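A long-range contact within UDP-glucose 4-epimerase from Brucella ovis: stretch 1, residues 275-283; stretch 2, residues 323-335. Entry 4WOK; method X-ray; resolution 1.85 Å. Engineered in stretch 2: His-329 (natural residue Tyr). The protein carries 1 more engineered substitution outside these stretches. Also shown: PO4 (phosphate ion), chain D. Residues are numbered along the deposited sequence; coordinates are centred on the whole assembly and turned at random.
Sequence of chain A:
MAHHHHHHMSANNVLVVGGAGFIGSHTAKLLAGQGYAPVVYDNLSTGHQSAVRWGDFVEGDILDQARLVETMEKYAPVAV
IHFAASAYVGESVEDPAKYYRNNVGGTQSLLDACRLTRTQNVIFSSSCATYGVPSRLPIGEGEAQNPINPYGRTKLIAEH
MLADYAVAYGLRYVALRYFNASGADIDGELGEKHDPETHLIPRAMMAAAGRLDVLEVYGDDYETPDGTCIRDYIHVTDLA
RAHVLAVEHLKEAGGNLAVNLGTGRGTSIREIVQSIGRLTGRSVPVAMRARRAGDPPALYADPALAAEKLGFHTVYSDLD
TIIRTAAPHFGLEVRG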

# COMPACT_ATOMS: atom_id res chain seq x y z
N SER A 275 -5.24 3.71 21.93
CA SER A 275 -4.67 4.95 21.40
C SER A 275 -5.77 5.89 20.89
O SER A 275 -5.73 7.09 21.15
CB SER A 275 -3.67 4.64 20.29
OG SER A 275 -3.02 5.82 19.84
N ILE A 276 -6.74 5.33 20.17
CA ILE A 276 -7.86 6.11 19.66
C ILE A 276 -8.67 6.78 20.79
O ILE A 276 -9.00 7.96 20.72
CB ILE A 276 -8.81 5.24 18.83
CG1 ILE A 276 -8.13 4.80 17.53
CG2 ILE A 276 -10.11 5.98 18.52
CD1 ILE A 276 -8.91 3.77 16.74
N GLY A 277 -8.98 6.00 21.82
CA GLY A 277 -9.74 6.51 22.95
C GLY A 277 -9.01 7.65 23.63
O GLY A 277 -9.60 8.68 23.99
N ARG A 278 -7.71 7.48 23.78
CA ARG A 278 -6.84 8.45 24.43
C ARG A 278 -6.71 9.76 23.65
O ARG A 278 -6.84 10.84 24.22
CB ARG A 278 -5.46 7.84 24.64
CG ARG A 278 -4.49 8.68 25.43
CD ARG A 278 -3.13 8.01 25.43
NE ARG A 278 -3.26 6.56 25.54
CZ ARG A 278 -2.74 5.69 24.67
NH1 ARG A 278 -2.03 6.13 23.63
NH2 ARG A 278 -2.92 4.39 24.85
N LEU A 279 -6.45 9.67 22.35
CA LEU A 279 -6.18 10.86 21.55
C LEU A 279 -7.43 11.58 21.08
O LEU A 279 -7.39 12.76 20.75
CB LEU A 279 -5.33 10.48 20.34
CG LEU A 279 -3.89 10.05 20.65
CD1 LEU A 279 -3.26 9.35 19.45
CD2 LEU A 279 -3.07 11.25 21.06
N THR A 280 -8.56 10.87 21.03
CA THR A 280 -9.78 11.46 20.51
C THR A 280 -10.87 11.61 21.57
O THR A 280 -11.86 12.30 21.35
CB THR A 280 -10.35 10.64 19.35
OG1 THR A 280 -10.97 9.46 19.86
CG2 THR A 280 -9.23 10.24 18.41
N GLY A 281 -10.68 10.96 22.71
CA GLY A 281 -11.64 11.03 23.80
C GLY A 281 -12.89 10.21 23.55
O GLY A 281 -13.85 10.28 24.31
N ARG A 282 -12.89 9.44 22.47
CA ARG A 282 -14.04 8.61 22.17
C ARG A 282 -13.62 7.16 22.10
O ARG A 282 -12.66 6.82 21.42
CB ARG A 282 -14.69 9.07 20.87
CG ARG A 282 -15.10 10.53 20.93
CD ARG A 282 -15.97 10.94 19.77
NE ARG A 282 -17.27 10.28 19.81
CZ ARG A 282 -18.27 10.56 18.98
NH1 ARG A 282 -18.11 11.50 18.05
NH2 ARG A 282 -19.42 9.91 19.07
N SER A 283 -14.33 6.30 22.82
CA SER A 283 -13.97 4.88 22.86
C SER A 283 -14.49 4.14 21.64
O SER A 283 -15.51 4.51 21.06
CB SER A 283 -14.52 4.22 24.12
OG SER A 283 -15.93 4.15 24.07
N ILE A 323 -2.38 7.55 14.35
CA ILE A 323 -3.72 7.79 14.86
C ILE A 323 -4.12 9.25 14.71
O ILE A 323 -5.20 9.56 14.23
CB ILE A 323 -3.86 7.40 16.33
CG1 ILE A 323 -3.67 5.89 16.49
CG2 ILE A 323 -5.21 7.84 16.85
CD1 ILE A 323 -4.55 5.07 15.58
N ARG A 324 -3.24 10.14 15.15
CA ARG A 324 -3.50 11.57 15.12
C ARG A 324 -3.80 12.10 13.71
O ARG A 324 -4.68 12.95 13.53
CB ARG A 324 -2.29 12.30 15.71
CG ARG A 324 -2.61 13.64 16.33
CD ARG A 324 -1.35 14.29 16.87
NE ARG A 324 -0.73 13.49 17.92
CZ ARG A 324 -0.97 13.65 19.22
NH1 ARG A 324 -1.82 14.58 19.64
NH2 ARG A 324 -0.36 12.88 20.11
N THR A 325 -3.10 11.60 12.71
CA THR A 325 -3.30 12.15 11.36
C THR A 325 -4.51 11.54 10.67
O THR A 325 -5.12 12.18 9.83
CB THR A 325 -2.04 11.97 10.48
OG1 THR A 325 -1.68 10.59 10.39
CG2 THR A 325 -0.89 12.73 11.09
N ALA A 326 -4.87 10.31 11.03
CA ALA A 326 -6.03 9.67 10.41
C ALA A 326 -7.36 10.13 11.03
O ALA A 326 -8.35 10.32 10.33
CB ALA A 326 -5.91 8.16 10.50
N ALA A 327 -7.35 10.30 12.35
CA ALA A 327 -8.59 10.55 13.10
C ALA A 327 -9.51 11.65 12.53
O ALA A 327 -10.72 11.44 12.44
CB ALA A 327 -8.24 10.85 14.56
N PRO A 328 -8.96 12.82 12.14
CA PRO A 328 -9.85 13.87 11.63
C PRO A 328 -10.61 13.50 10.36
O PRO A 328 -11.61 14.15 10.04
CB PRO A 328 -8.89 15.03 11.34
CG PRO A 328 -7.74 14.80 12.26
CD PRO A 328 -7.57 13.32 12.28
N HIS A 329 -10.16 12.48 9.66
CA HIS A 329 -10.83 12.07 8.44
C HIS A 329 -12.00 11.13 8.70
O HIS A 329 -12.76 10.83 7.78
CB HIS A 329 -9.83 11.43 7.48
CG HIS A 329 -8.81 12.39 6.97
ND1 HIS A 329 -9.07 13.27 5.95
CD2 HIS A 329 -7.53 12.62 7.36
CE1 HIS A 329 -7.98 14.00 5.72
NE2 HIS A 329 -7.04 13.62 6.56
N PHE A 330 -12.15 10.67 9.93
CA PHE A 330 -13.22 9.72 10.22
C PHE A 330 -14.14 10.22 11.32
O PHE A 330 -14.65 9.43 12.10
CB PHE A 330 -12.64 8.36 10.58
CG PHE A 330 -11.84 7.74 9.47
CD1 PHE A 330 -12.47 7.19 8.36
CD2 PHE A 330 -10.46 7.71 9.53
CE1 PHE A 330 -11.74 6.63 7.32
CE2 PHE A 330 -9.71 7.15 8.50
CZ PHE A 330 -10.35 6.61 7.39
N GLY A 331 -14.34 11.53 11.38
CA GLY A 331 -15.30 12.11 12.30
C GLY A 331 -14.81 12.24 13.72
O GLY A 331 -15.63 12.36 14.63
N LEU A 332 -13.50 12.22 13.93
CA LEU A 332 -12.95 12.35 15.27
C LEU A 332 -12.14 13.64 15.41
O LEU A 332 -11.77 14.25 14.41
CB LEU A 332 -12.08 11.13 15.62
CG LEU A 332 -12.84 9.80 15.65
CD1 LEU A 332 -11.91 8.62 15.83
CD2 LEU A 332 -13.89 9.82 16.77
N GLU A 333 -11.89 14.04 16.64
CA GLU A 333 -11.10 15.23 16.92
C GLU A 333 -9.93 14.86 17.83
O GLU A 333 -10.10 14.14 18.80
CB GLU A 333 -11.95 16.33 17.57
N VAL A 334 -8.74 15.35 17.50
CA VAL A 334 -7.58 15.10 18.34
C VAL A 334 -7.52 16.12 19.46
O VAL A 334 -7.51 17.33 19.21
CB VAL A 334 -6.27 15.14 17.54
CG1 VAL A 334 -5.08 14.97 18.46
CG2 VAL A 334 -6.29 14.08 16.46
N ARG A 335 -7.47 15.64 20.70
CA ARG A 335 -7.47 16.52 21.86
C ARG A 335 -6.13 16.47 22.60
O ARG A 335 -5.52 15.41 22.73
CB ARG A 335 -8.61 16.15 22.81
P PO4 D . -13.10 14.11 5.10
O1 PO4 D . -12.66 15.53 5.38
O2 PO4 D . -14.20 13.70 6.06
O3 PO4 D . -11.89 13.21 5.22
O4 PO4 D . -13.64 14.03 3.69
O HOH W 1 -13.08 12.99 18.89

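The contact joins the last turns of one helix, and the loop after it, to a second helix and the extended tail that follows, burying 549 Å² in all. Stretch 2 opens with Ile-323, whose CA-to-CB bond points toward the first helix. Its branched side chain reaches two neighbours a turn apart: CD1 lies 4.1 Å from CG1 of Ile-276, and CG2 lies 3.6 Å from CD1 of Leu-279. Its CG1 also packs 3.4 Å from OG of Ser-275, a hydroxyl left buried without a polar partner. Arg-324 starts out sideways, but its long chain bends back until NH2 is 3.3 Å from CD2 of Leu-279, which sits over one face of the guanidinium; the flat group covers the leucine while remaining exposed.

Ala-327, small enough for close approach, puts CB 4.0 Å from CG2 of Thr-280. Farther on, His-329, an engineered residue, takes no part in the contact; its ND1 donates a 2.9 Å hydrogen bond to O3 of the phosphate ion. Gly-331 has positive phi, a conformation that favours glycine, and the chain then extends. Leu-332 points toward stretch 1, its CD1 4.2 Å from CG2 of Ile-276 and its CD2 3.8 Å from CD of Arg-282, so the aliphatic part of the arginine extends the apolar surface.

Beyond it the backbone takes over. Glu-333 N donates to water 1 (2.8 Å), which in turn donates to Thr-280 O (2.8 Å), while Glu-333 O receives a CA-H...O contact from Thr-280 CA at 3.2 Å. Val-334 turns its side chain away overall, and its CA approaches Leu-279 O at 3.4 Å. That same carbonyl oxygen, Leu-279 O, near the helix end, accepts the one direct hydrogen bond between the stretches, from Arg-335 N at 2.9 Å and nearly straight at 169°.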